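Local coordinates for malate Synthase (Haloferax volcanii, PDB 3OYZ), which catalyses the Claisen condensation of acetyl-CoA with glyoxylate and the hydrolysis of the resulting malyl-CoA to malate and CoA, in the glyoxylate cycle, at the interface of chains A and B. Coordinates in Å, arbitrary orientation; residue numbers count along the deposited sequence, not the author numbering. Chains: chain A/B, Malate Synthase.

The interface between chains A and B includes three separate patches that share no residues. The C-alpha centres of contacts 1 and 2 are about 25 Å apart, and that of contact 3 is about 37 Å and 31 Å from them. Contact 1 sets the N-terminal stretch of chain A against helix 397-408 of chain B, contact 2 joins helix 210-223 of chain A to helices 160-165, 190-197 and 210-223 of chain B, and contact 3 pairs the loop just after strand 279-281 with B:Leu336. The subunits meet without exact two-fold symmetry, as expected within the trimer. The centre of contact 2 is about 19 Å from B:Asp388, the probable proton acceptor.

Contact 1: the interface of chains A and B. Residues chain A 7-8, 10, 78; chain B 404-405, 408-409.
A:Arg8 and B:Asp404 are brought together by different first torsions: the arginine CG lies beside its backbone N (chi1 -85°), with the chain bending again at chi2 and chi3, while the aspartate CG stands anti to N (chi1 -169°) and reaches out from helix 397-408. The guanidinium meets the carboxylate side-on, and A:Arg8 NE and NH2 both give hydrogen bonds of 2.9 Å to the same oxygen, B:Asp404 OD2. That oxygen lies close to the guanidinium plane, yet both nitrogens come to it from above the carboxylate, the two planes being 36° apart. A third donor, the backbone N of A:Phe10, reaches B:Asp404 OD2 at 3.1 Å, so three N-H groups from chain A grip one oxygen of a salt bridge. The backbone O of A:Phe10 lies over one face of the guanidinium, near its rim.

The arginine also runs antiparallel to B:Asn408, A:Arg8 CD lying 3.6 Å from B:Asn408 CB, with guanidinium and amide planes nearly parallel. Were A:Arg8 replaced by an alanine, B:Asp404 OD2 would probably lose its charged partner, and the packing beside B:Asn408 would be lost. This patch fastens the N-terminal stretch of one subunit to a C-terminal helix of the next. Within chain B, B:Asn408 ND2 hydrogen-bonds back to the carbonyl O of B:Asp404 at 2.8 Å, in the carbonyl plane and on a lone pair.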
# COMPACT_ATOMS: atom_id res chain seq x y z
N ASP A 7 -22.63 19.11 -2.09
CA ASP A 7 -22.35 20.43 -1.48
C ASP A 7 -21.06 20.49 -0.66
O ASP A 7 -20.42 21.56 -0.66
CB ASP A 7 -23.47 20.95 -0.55
CG ASP A 7 -24.82 21.16 -1.25
OD1 ASP A 7 -24.91 21.20 -2.52
OD2 ASP A 7 -25.79 21.28 -0.46
N ARG A 8 -20.74 19.44 0.12
CA ARG A 8 -19.57 19.61 1.01
C ARG A 8 -18.40 19.05 0.23
O ARG A 8 -18.26 17.84 0.08
CB ARG A 8 -19.65 18.97 2.39
CG ARG A 8 -20.33 19.74 3.57
CD ARG A 8 -20.09 21.25 3.67
NE ARG A 8 -18.73 21.66 4.04
CZ ARG A 8 -18.22 21.67 5.26
NH1 ARG A 8 -18.97 21.30 6.30
NH2 ARG A 8 -16.97 22.06 5.44
N PHE A 10 -15.32 19.35 1.49
CA PHE A 10 -14.46 18.81 2.55
C PHE A 10 -15.34 18.47 3.74
O PHE A 10 -16.28 19.25 4.01
CB PHE A 10 -13.45 19.86 3.03
CG PHE A 10 -12.42 20.23 2.01
CD1 PHE A 10 -11.16 19.65 2.03
CD2 PHE A 10 -12.67 21.22 1.08
CE1 PHE A 10 -10.16 20.03 1.13
CE2 PHE A 10 -11.71 21.56 0.10
CZ PHE A 10 -10.45 20.96 0.13
N PRO A 78 -26.59 22.68 12.20
CA PRO A 78 -25.91 23.38 11.11
C PRO A 78 -25.05 22.51 10.15
O PRO A 78 -24.62 23.07 9.15
CB PRO A 78 -24.89 24.27 11.84
CG PRO A 78 -24.51 23.45 13.01
CD PRO A 78 -25.81 22.73 13.45
N ASP B 404 -14.03 26.33 2.15
CA ASP B 404 -15.15 25.41 2.21
C ASP B 404 -15.90 25.52 3.52
O ASP B 404 -17.12 25.51 3.51
CB ASP B 404 -14.75 23.93 2.05
CG ASP B 404 -15.95 23.02 1.85
OD1 ASP B 404 -16.73 23.26 0.91
OD2 ASP B 404 -16.20 22.07 2.62
N VAL B 405 -15.16 25.52 4.62
CA VAL B 405 -15.66 25.57 5.97
C VAL B 405 -16.34 26.91 6.27
O VAL B 405 -17.45 26.96 6.78
CB VAL B 405 -14.51 25.39 6.98
CG1 VAL B 405 -15.02 25.82 8.36
CG2 VAL B 405 -14.04 23.93 7.06
N ASN B 408 -19.71 27.13 4.37
CA ASN B 408 -20.76 26.18 4.66
C ASN B 408 -21.07 26.11 6.14
O ASN B 408 -22.00 25.41 6.52
CB ASN B 408 -20.38 24.78 4.13
CG ASN B 408 -20.49 24.70 2.63
OD1 ASN B 408 -21.57 24.53 2.07
ND2 ASN B 408 -19.36 24.79 1.95
N ARG B 409 -20.24 26.77 6.95
CA ARG B 409 -20.44 26.72 8.39
C ARG B 409 -20.66 28.14 8.98
O ARG B 409 -19.85 28.61 9.77
CB ARG B 409 -19.29 25.94 9.04
CG ARG B 409 -19.26 24.41 8.74
CD ARG B 409 -20.56 23.69 9.15
NE ARG B 409 -20.92 23.78 10.57
CZ ARG B 409 -20.43 22.99 11.51
NH1 ARG B 409 -19.57 22.03 11.18
NH2 ARG B 409 -20.79 23.11 12.78

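Contact 2: the interface of chains A and B. Residues chain A 214, 218; chain B 160, 163-164, 193, 197, 215.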
# COMPACT_ATOMS: atom_id res chain seq x y z
N HIS A 214 -4.52 4.97 2.75
CA HIS A 214 -4.02 5.34 1.44
C HIS A 214 -5.01 4.99 0.31
O HIS A 214 -5.35 5.85 -0.52
CB HIS A 214 -2.65 4.74 1.09
CG HIS A 214 -2.20 5.07 -0.30
ND1 HIS A 214 -1.49 6.22 -0.60
CD2 HIS A 214 -2.40 4.44 -1.48
CE1 HIS A 214 -1.18 6.22 -1.89
NE2 HIS A 214 -1.76 5.17 -2.45
N ARG A 218 -7.10 7.50 -2.16
CA ARG A 218 -6.98 7.32 -3.60
C ARG A 218 -8.31 7.06 -4.26
O ARG A 218 -8.66 7.69 -5.26
CB ARG A 218 -6.00 6.13 -3.86
CG ARG A 218 -5.95 5.71 -5.32
CD ARG A 218 -4.96 4.56 -5.29
NE ARG A 218 -5.64 3.35 -4.83
CZ ARG A 218 -5.07 2.16 -4.67
NH1 ARG A 218 -3.78 1.99 -4.95
NH2 ARG A 218 -5.85 1.13 -4.39
N GLY B 160 -4.67 10.00 -8.56
CA GLY B 160 -5.31 8.78 -8.10
C GLY B 160 -5.75 7.91 -9.28
O GLY B 160 -5.52 6.70 -9.26
N GLU B 163 -2.75 6.24 -10.96
CA GLU B 163 -2.20 5.19 -10.08
C GLU B 163 -2.99 3.90 -10.22
O GLU B 163 -2.41 2.81 -10.37
CB GLU B 163 -2.23 5.61 -8.60
CG GLU B 163 -1.70 4.54 -7.61
CD GLU B 163 -1.83 5.06 -6.18
OE1 GLU B 163 -2.29 6.21 -6.06
OE2 GLU B 163 -1.53 4.40 -5.16
N LEU B 164 -4.32 4.01 -10.18
CA LEU B 164 -5.17 2.81 -10.44
C LEU B 164 -5.02 2.25 -11.86
O LEU B 164 -5.05 1.01 -12.05
CB LEU B 164 -6.65 3.18 -10.21
CG LEU B 164 -6.99 3.44 -8.73
CD1 LEU B 164 -8.37 4.06 -8.52
CD2 LEU B 164 -6.82 2.17 -7.89
N TYR B 193 0.53 15.09 -7.42
CA TYR B 193 -0.22 14.00 -6.80
C TYR B 193 -0.73 14.42 -5.44
O TYR B 193 -1.88 14.18 -5.09
CB TYR B 193 0.72 12.81 -6.66
CG TYR B 193 0.08 11.57 -6.06
CD1 TYR B 193 -0.69 10.72 -6.87
CD2 TYR B 193 0.28 11.23 -4.72
CE1 TYR B 193 -1.27 9.53 -6.30
CE2 TYR B 193 -0.27 10.07 -4.18
CZ TYR B 193 -0.99 9.21 -4.98
OH TYR B 193 -1.52 8.10 -4.32
N MET B 197 -4.60 14.32 -4.42
CA MET B 197 -5.00 13.56 -3.25
C MET B 197 -5.50 14.50 -2.13
O MET B 197 -6.12 13.98 -1.15
CB MET B 197 -3.84 12.65 -2.75
CG MET B 197 -3.38 11.57 -3.84
SD MET B 197 -4.69 10.24 -3.77
CE MET B 197 -4.03 9.33 -2.36
N ASN B 215 3.38 1.01 -5.58
CA ASN B 215 2.50 0.73 -6.75
C ASN B 215 3.07 1.07 -8.12
O ASN B 215 2.78 0.33 -9.07
CB ASN B 215 1.16 1.43 -6.54
CG ASN B 215 0.45 0.92 -5.27
OD1 ASN B 215 0.82 -0.12 -4.67
ND2 ASN B 215 -0.41 1.76 -4.74
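At the edge of the A:His214 imidazole sits the carboxylate of B:Glu163, and the same carboxylate meets the edge of the A:Arg218 guanidinium, one face of which carries the CD2 methyl of B:Leu164 towards its rim. The histidine bond is nearly straight: A:His214 NE2 gives its hydrogen to the syn lone pair of B:Glu163 OE2 at 2.8 Å, 173° at the hydrogen and in the ring plane. A:Arg218 NH1 reaches B:Glu163 OE2 at 3.3 Å, a longer salt bridge that arrives from above the carboxylate, the two planes standing 79° apart. A bend at chi3 (80°) turns the arginine tip back towards the glutamate.

Chain B holds this acceptor in place. B:Asn215 ND2 takes the anti lone pair of B:Glu163 OE2 at 2.9 Å, and B:Tyr193 OH donates to B:Glu163 OE1 at 2.7 Å, so both oxygens are held and the carboxylate is unlikely to turn freely. The guanidinium of A:Arg218 would probably stabilise the carboxylate's negative charge. Beside this polar centre, B:Met197 SD packs 3.7 Å from A:Arg218 CA. The site is a buttressed polar joint between subunits, docking helix 210-223 of chain A onto helices 160-165, 190-197 and 210-223 of chain B.

Contact 3: the interface of chains A and B. Residues chain A 281-283; chain B 336.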
# COMPACT_ATOMS: atom_id res chain seq x y z
N LEU A 281 12.75 22.79 16.46
CA LEU A 281 14.11 22.26 16.53
C LEU A 281 14.04 20.80 16.94
O LEU A 281 13.46 20.48 17.98
CB LEU A 281 15.01 23.05 17.49
CG LEU A 281 16.51 22.73 17.38
CD1 LEU A 281 17.15 23.20 16.06
CD2 LEU A 281 17.30 23.28 18.57
N ASP A 282 14.64 19.95 16.11
CA ASP A 282 14.33 18.52 16.12
C ASP A 282 15.41 17.67 16.78
O ASP A 282 15.24 16.45 16.89
CB ASP A 282 13.96 17.97 14.73
CG ASP A 282 12.54 18.38 14.25
OD1 ASP A 282 11.53 18.06 14.93
OD2 ASP A 282 12.46 19.01 13.16
N ALA A 283 16.50 18.30 17.23
CA ALA A 283 17.49 17.55 18.02
C ALA A 283 16.97 17.29 19.44
O ALA A 283 16.55 18.22 20.13
CB ALA A 283 18.88 18.19 17.99
N LEU B 336 17.95 19.92 10.99
CA LEU B 336 17.23 19.80 12.27
C LEU B 336 16.04 20.76 12.49
O LEU B 336 15.16 20.49 13.31
CB LEU B 336 18.19 19.85 13.47
CG LEU B 336 19.31 18.80 13.62
CD1 LEU B 336 20.29 19.28 14.68
CD2 LEU B 336 18.77 17.39 13.91
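B:Leu336 and A:Ala283 make the apolar part of this small patch, with the polar part at the leucine carbonyl. The closer approach is polar: the backbone N of A:Asp282 points to B:Leu336 O at 2.9 Å, a weak hydrogen bond with an angle of only 129° at the hydrogen. The aspartate side chain leans over the same carbonyl, because its CG lies beside the backbone N (chi1 -75°), and this brings A:Asp282 OD2 to 3.1 Å from B:Leu336 O. That pair is a doubtful contact: two oxygens that would ordinarily both accept, with no donor evident between them. The approach is therefore close without being well bonded.

The hydrophobic side is looser. A:Ala283 CB comes to 3.8 Å from B:Leu336 CD1, and the other methyl, B:Leu336 CD2, is 4.1 Å from A:Ala283 N. The leucine's first torsion (chi1 -59°) sets its branch beside its own backbone N, and both methyls then lie towards the alanine. A:Leu281 adds little, meeting the leucine carbonyl chiefly through its backbone. Altogether the patch hides 120 Å² of protein surface, 73 Å² of it on B:Leu336. It gives the loop after strand 279-281 a modest peripheral foothold on the neighbouring subunit, its centre about 40 Å from A:Asp388, and is likely to contribute to trimer packing rather than to catalysis.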